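Local coordinates for protein TlmII (Streptoalloteichus hindustanus, PDB 4HVM) that takes part in tallysomycin biosynthesis and probably binds phosphopantetheine-linked partners, in the manner of a nonribosomal peptide synthetase condensation domain, at residues Gly12-Ser17 against Glu175-His180; Leu154-Gln159 against Ala168-Phe173. All blocks are in the same frame, centred on the assembly; numbering follows the deposited sequence.

Contact 1: Gly12-Ser17 against Glu175-His180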
loop_
_atom_site.group_PDB
_atom_site.type_symbol
_atom_site.label_atom_id
_atom_site.label_comp_id
_atom_site.label_asym_id
_atom_site.label_seq_id
_atom_site.Cartn_x
_atom_site.Cartn_y
_atom_site.Cartn_z
ATOM N N GLY A 12 0.321 24.756 -18.516
ATOM C CA GLY A 12 -0.437 23.590 -18.102
ATOM C C GLY A 12 0.253 22.796 -17.008
ATOM O O GLY A 12 0.620 21.636 -17.204
ATOM N N LEU A 13 0.436 23.428 -15.852
ATOM C CA LEU A 13 1.089 22.787 -14.713
ATOM C C LEU A 13 0.251 22.917 -13.448
ATOM O O LEU A 13 0.213 23.977 -12.828
ATOM C CB LEU A 13 2.483 23.376 -14.470
ATOM C CG LEU A 13 3.669 22.771 -15.223
ATOM C CD1 LEU A 13 3.669 23.168 -16.696
ATOM C CD2 LEU A 13 4.974 23.172 -14.553
ATOM N N ARG A 14 -0.414 21.832 -13.068
ATOM C CA ARG A 14 -1.226 21.820 -11.858
ATOM C C ARG A 14 -0.353 21.573 -10.629
ATOM O O ARG A 14 0.635 20.843 -10.692
ATOM C CB ARG A 14 -2.323 20.758 -11.964
ATOM C CG ARG A 14 -3.383 20.842 -10.878
ATOM C CD ARG A 14 -4.514 19.856 -11.123
ATOM N NE ARG A 14 -5.624 20.065 -10.200
ATOM C CZ ARG A 14 -6.625 20.915 -10.413
ATOM N NH1 ARG A 14 -7.596 21.041 -9.518
ATOM N NH2 ARG A 14 -6.655 21.640 -11.523
ATOM N N ARG A 15 -0.718 22.193 -9.513
ATOM C CA ARG A 15 0.016 22.011 -8.270
ATOM C C ARG A 15 -0.184 20.590 -7.753
ATOM O O ARG A 15 -1.246 19.998 -7.935
ATOM C CB ARG A 15 -0.455 23.023 -7.225
ATOM C CG ARG A 15 0.489 23.204 -6.047
ATOM C CD ARG A 15 1.792 23.858 -6.482
ATOM N NE ARG A 15 2.534 24.412 -5.352
ATOM C CZ ARG A 15 3.432 23.740 -4.641
ATOM N NH1 ARG A 15 3.710 22.476 -4.937
ATOM N NH2 ARG A 15 4.055 24.333 -3.631
ATOM N N ALA A 16 0.844 20.045 -7.112
ATOM C CA ALA A 16 0.777 18.692 -6.575
ATOM C C ALA A 16 -0.004 18.666 -5.269
ATOM O O ALA A 16 0.006 19.638 -4.512
ATOM C CB ALA A 16 2.171 18.133 -6.366
ATOM N N SER A 17 -0.668 17.546 -5.001
ATOM C CA SER A 17 -1.462 17.393 -3.784
ATOM C C SER A 17 -0.580 17.199 -2.550
ATOM O O SER A 17 0.635 17.050 -2.662
ATOM C CB SER A 17 -2.448 16.229 -3.921
ATOM O OG SER A 17 -1.775 14.985 -4.000
ATOM N N GLU A 175 -10.168 17.195 -9.392
ATOM C CA GLU A 175 -11.181 17.799 -8.533
ATOM C C GLU A 175 -10.778 17.779 -7.061
ATOM O O GLU A 175 -11.277 18.577 -6.267
ATOM C CB GLU A 175 -12.530 17.096 -8.708
ATOM C CG GLU A 175 -13.086 17.133 -10.123
ATOM C CD GLU A 175 -14.464 16.498 -10.224
ATOM O OE1 GLU A 175 -15.024 16.116 -9.173
ATOM O OE2 GLU A 175 -14.983 16.384 -11.355
ATOM N N VAL A 176 -9.879 16.867 -6.700
ATOM C CA VAL A 176 -9.471 16.708 -5.305
ATOM C C VAL A 176 -7.969 16.887 -5.100
ATOM O O VAL A 176 -7.440 16.568 -4.036
ATOM C CB VAL A 176 -9.895 15.335 -4.742
ATOM C CG1 VAL A 176 -11.410 15.204 -4.748
ATOM C CG2 VAL A 176 -9.255 14.211 -5.542
ATOM N N ALA A 177 -7.285 17.397 -6.119
ATOM C CA ALA A 177 -5.850 17.635 -6.020
ATOM C C ALA A 177 -5.549 18.722 -4.995
ATOM O O ALA A 177 -4.524 18.680 -4.317
ATOM C CB ALA A 177 -5.278 18.005 -7.370
ATOM N N ASP A 178 -6.451 19.693 -4.884
ATOM C CA ASP A 178 -6.284 20.793 -3.941
ATOM C C ASP A 178 -6.870 20.441 -2.579
ATOM O O ASP A 178 -6.739 21.206 -1.625
ATOM C CB ASP A 178 -6.957 22.059 -4.474
ATOM C CG ASP A 178 -6.487 22.428 -5.868
ATOM O OD1 ASP A 178 -5.360 22.036 -6.240
ATOM O OD2 ASP A 178 -7.246 23.110 -6.590
ATOM N N PHE A 179 -7.514 19.280 -2.493
ATOM C CA PHE A 179 -8.184 18.872 -1.261
ATOM C C PHE A 179 -7.211 18.559 -0.129
ATOM O O PHE A 179 -6.163 17.948 -0.340
ATOM C CB PHE A 179 -9.105 17.674 -1.506
ATOM C CG PHE A 179 -9.741 17.138 -0.256
ATOM C CD1 PHE A 179 -10.781 17.824 0.354
ATOM C CD2 PHE A 179 -9.305 15.948 0.308
ATOM C CE1 PHE A 179 -11.371 17.338 1.503
ATOM C CE2 PHE A 179 -9.892 15.455 1.457
ATOM C CZ PHE A 179 -10.927 16.152 2.056
ATOM N N HIS A 180 -7.580 18.984 1.076
ATOM C CA HIS A 180 -6.785 18.736 2.272
ATOM C C HIS A 180 -7.722 18.582 3.462
ATOM O O HIS A 180 -8.532 19.468 3.733
ATOM C CB HIS A 180 -5.815 19.894 2.514
ATOM C CG HIS A 180 -4.657 19.544 3.398
ATOM N ND1 HIS A 180 -4.804 19.231 4.732
ATOM C CD2 HIS A 180 -3.331 19.468 3.137
ATOM C CE1 HIS A 180 -3.617 18.971 5.254
ATOM N NE2 HIS A 180 -2.707 19.109 4.307
#
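Arg14 and Ser17 both meet Ala177, and Arg14 also reaches Asp178. Ala177 CB sits at the edge of the Arg14 guanidinium, in its plane, 3.5 Å from Arg14 NE. The charge pairing is loose. Arg14 NH1 lies 3.6 Å from Asp178 OD2, a long salt bridge. The guanidinium and carboxylate planes are only 11° apart, but the oxygen is well out of the guanidinium plane. The link is therefore one of charges alone, with no N-H aimed at the acid. Arg14 gets there with CG anti to its own N (chi1 -169°) and the chain extended out to NE. At the other end of the segment, Ser17 packs on the main chain. Ser17 CB is 3.2 Å from Ala177 O, and Ser17 CA makes a C-H...O contact of 3.4 Å with the same Ala177 O. Further out, Arg14 and Ala16 pair through the backbone with Met78 and Leu76 of strand 76-80. Ser17 is the N-cap residue of helix 18-27, and Gln20 OE1 bonds its N, one half of a capping box. The contact fastens a loop to an edge strand and the helix start after it, in the two-lobed chloramphenicol acetyltransferase-like fold of condensation domains.

Contact 2: Leu154-Gln159 against Ala168-Phe173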
loop_
_atom_site.group_PDB
_atom_site.type_symbol
_atom_site.label_atom_id
_atom_site.label_comp_id
_atom_site.label_asym_id
_atom_site.label_seq_id
_atom_site.Cartn_x
_atom_site.Cartn_y
_atom_site.Cartn_z
ATOM N N LEU A 154 -6.687 -1.314 -13.700
ATOM C CA LEU A 154 -6.702 -2.638 -14.315
ATOM C C LEU A 154 -8.124 -3.080 -14.642
ATOM O O LEU A 154 -8.370 -3.682 -15.689
ATOM C CB LEU A 154 -6.030 -3.670 -13.404
ATOM C CG LEU A 154 -4.511 -3.575 -13.254
ATOM C CD1 LEU A 154 -3.994 -4.635 -12.294
ATOM C CD2 LEU A 154 -3.835 -3.701 -14.606
ATOM N N GLY A 155 -9.054 -2.780 -13.742
ATOM C CA GLY A 155 -10.451 -3.104 -13.960
ATOM C C GLY A 155 -11.034 -2.297 -15.102
ATOM O O GLY A 155 -11.839 -2.803 -15.886
ATOM N N ALA A 156 -10.619 -1.039 -15.200
ATOM C CA ALA A 156 -11.106 -0.143 -16.243
ATOM C C ALA A 156 -10.699 -0.611 -17.640
ATOM O O ALA A 156 -11.436 -0.413 -18.608
ATOM C CB ALA A 156 -10.613 1.276 -15.997
ATOM N N VAL A 157 -9.527 -1.231 -17.741
ATOM C CA VAL A 157 -9.044 -1.747 -19.016
ATOM C C VAL A 157 -9.917 -2.900 -19.498
ATOM O O VAL A 157 -10.286 -2.965 -20.670
ATOM C CB VAL A 157 -7.575 -2.205 -18.928
ATOM C CG1 VAL A 157 -7.128 -2.810 -20.249
ATOM C CG2 VAL A 157 -6.679 -1.036 -18.543
ATOM N N TRP A 158 -10.256 -3.804 -18.587
ATOM C CA TRP A 158 -11.135 -4.916 -18.925
ATOM C C TRP A 158 -12.555 -4.442 -19.224
ATOM O O TRP A 158 -13.268 -5.054 -20.020
ATOM C CB TRP A 158 -11.140 -5.962 -17.810
ATOM C CG TRP A 158 -9.935 -6.859 -17.834
ATOM C CD1 TRP A 158 -8.913 -6.890 -16.930
ATOM C CD2 TRP A 158 -9.626 -7.850 -18.822
ATOM N NE1 TRP A 158 -7.988 -7.845 -17.292
ATOM C CE2 TRP A 158 -8.405 -8.447 -18.451
ATOM C CE3 TRP A 158 -10.266 -8.292 -19.983
ATOM C CZ2 TRP A 158 -7.812 -9.464 -19.201
ATOM C CZ3 TRP A 158 -9.677 -9.300 -20.727
ATOM C CH2 TRP A 158 -8.462 -9.875 -20.333
ATOM N N GLN A 159 -12.962 -3.354 -18.578
ATOM C CA GLN A 159 -14.257 -2.749 -18.864
ATOM C C GLN A 159 -14.301 -2.220 -20.294
ATOM O O GLN A 159 -15.304 -2.377 -20.992
ATOM C CB GLN A 159 -14.564 -1.617 -17.880
ATOM C CG GLN A 159 -15.091 -2.077 -16.526
ATOM C CD GLN A 159 -15.577 -0.922 -15.663
ATOM O OE1 GLN A 159 -15.351 0.247 -15.981
ATOM N NE2 GLN A 159 -16.254 -1.246 -14.565
ATOM N N ALA A 168 -17.204 8.872 -17.121
ATOM C CA ALA A 168 -18.004 9.701 -16.225
ATOM C C ALA A 168 -18.317 8.976 -14.921
ATOM O O ALA A 168 -18.652 9.603 -13.917
ATOM C CB ALA A 168 -19.286 10.141 -16.909
ATOM N N GLN A 169 -18.210 7.653 -14.945
ATOM C CA GLN A 169 -18.442 6.841 -13.757
ATOM C C GLN A 169 -17.365 7.116 -12.712
ATOM O O GLN A 169 -17.589 6.953 -11.512
ATOM C CB GLN A 169 -18.443 5.356 -14.124
ATOM C CG GLN A 169 -19.176 4.454 -13.144
ATOM C CD GLN A 169 -20.673 4.413 -13.393
ATOM O OE1 GLN A 169 -21.197 5.157 -14.221
ATOM N NE2 GLN A 169 -21.367 3.533 -12.679
ATOM N N TYR A 170 -16.192 7.533 -13.180
ATOM C CA TYR A 170 -15.071 7.831 -12.297
ATOM C C TYR A 170 -14.957 9.332 -12.060
ATOM O O TYR A 170 -15.408 10.139 -12.874
ATOM C CB TYR A 170 -13.760 7.301 -12.889
ATOM C CG TYR A 170 -13.754 5.812 -13.169
ATOM C CD1 TYR A 170 -14.239 5.312 -14.370
ATOM C CD2 TYR A 170 -13.258 4.908 -12.234
ATOM C CE1 TYR A 170 -14.238 3.957 -14.633
ATOM C CE2 TYR A 170 -13.252 3.547 -12.489
ATOM C CZ TYR A 170 -13.744 3.078 -13.690
ATOM O OH TYR A 170 -13.740 1.727 -13.948
ATOM N N ARG A 171 -14.340 9.699 -10.943
ATOM C CA ARG A 171 -14.127 11.099 -10.604
ATOM C C ARG A 171 -12.663 11.464 -10.822
ATOM O O ARG A 171 -11.773 10.823 -10.262
ATOM C CB ARG A 171 -14.513 11.351 -9.148
ATOM C CG ARG A 171 -14.479 12.809 -8.731
ATOM C CD ARG A 171 -14.824 12.950 -7.259
ATOM N NE ARG A 171 -14.885 14.342 -6.827
ATOM C CZ ARG A 171 -14.949 14.726 -5.556
ATOM N NH1 ARG A 171 -14.952 13.821 -4.584
ATOM N NH2 ARG A 171 -15.006 16.016 -5.257
ATOM N N ASP A 172 -12.419 12.489 -11.634
ATOM C CA ASP A 172 -11.058 12.914 -11.957
ATOM C C ASP A 172 -10.336 13.416 -10.706
ATOM O O ASP A 172 -10.926 14.094 -9.864
ATOM C CB ASP A 172 -11.078 13.995 -13.046
ATOM C CG ASP A 172 -9.739 14.146 -13.757
ATOM O OD1 ASP A 172 -8.682 14.007 -13.102
ATOM O OD2 ASP A 172 -9.746 14.409 -14.979
ATOM N N PHE A 173 -9.057 13.069 -10.594
ATOM C CA PHE A 173 -8.246 13.456 -9.446
ATOM C C PHE A 173 -8.055 14.964 -9.371
ATOM O O PHE A 173 -7.778 15.508 -8.304
ATOM C CB PHE A 173 -6.885 12.760 -9.498
ATOM C CG PHE A 173 -5.956 13.162 -8.388
ATOM C CD1 PHE A 173 -6.142 12.675 -7.107
ATOM C CD2 PHE A 173 -4.899 14.026 -8.624
ATOM C CE1 PHE A 173 -5.295 13.039 -6.083
ATOM C CE2 PHE A 173 -4.046 14.395 -7.602
ATOM C CZ PHE A 173 -4.245 13.900 -6.329
#
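Tyr170 carries this contact, meeting Ala156 and Gln159 of helix 147-161 with the hydroxyl end of its ring. The segment it belongs to starts as the tail of a 3-10 turn, Ala168 and Gln169, and then opens into an irregular chain. Tyr170 is the first residue after the turn. Its CG is anti to its carbonyl carbon (chi1 -58°), which sends the ring toward the helix. Gln159 comes from the opposite direction, its chain extended beyond CG. Tyr170 OH donates a hydrogen bond of 3.0 Å to Gln159 OE1. The oxygen lies at the edge of the ring, near its plane. The donor stands above the carbonyl plane of the amide, 53° out of it. The amide and ring planes are turned 55° apart. One helical turn before Gln159, Ala156 CB packs obliquely at the same ring end, 3.8 Å from Tyr170 OH and 4.3 Å from Tyr170 CZ.

Helix 147-161 follows strand 133-141 of a mixed sheet. The canonical HHxxxDG motif of condensation domains lies at this junction. This chain reads HQMLLDA there, so the second histidine and the final glycine of the motif are both absent. Leu154, Val157 and Trp158 pack toward that sheet, while Ala156 and Gln159 face the returning loop. Phe63, just after helix 49-62, meets the Tyr170 ring edge to face.

After Tyr170 the chain turns from the helix. Arg171 pairs through its backbone with Ser291 and forms a salt bridge with Glu175. Asp172 OD1 accepts a bond from Ala174 N.

Contact 2 is nested along the chain inside the long loop closed by contact 1, and their centres are about 19 Å apart. Both are partly buried and lie well out from the chain centre. They share one element, the chain between helices 147-161 and 185-198. Its earlier part rests on the preceding helix; its later part rests on the N-terminal strand and helix start. The chemistry differs accordingly. Contact 2 uses a neutral hydrogen bond and a small apolar touch, whereas contact 1 relies on main-chain packing and a loose charge pair beside an exposed acid. They touch directly where Ser17 OG lies 3.6 Å from Phe173 CZ, and Val176 packs on Arg171.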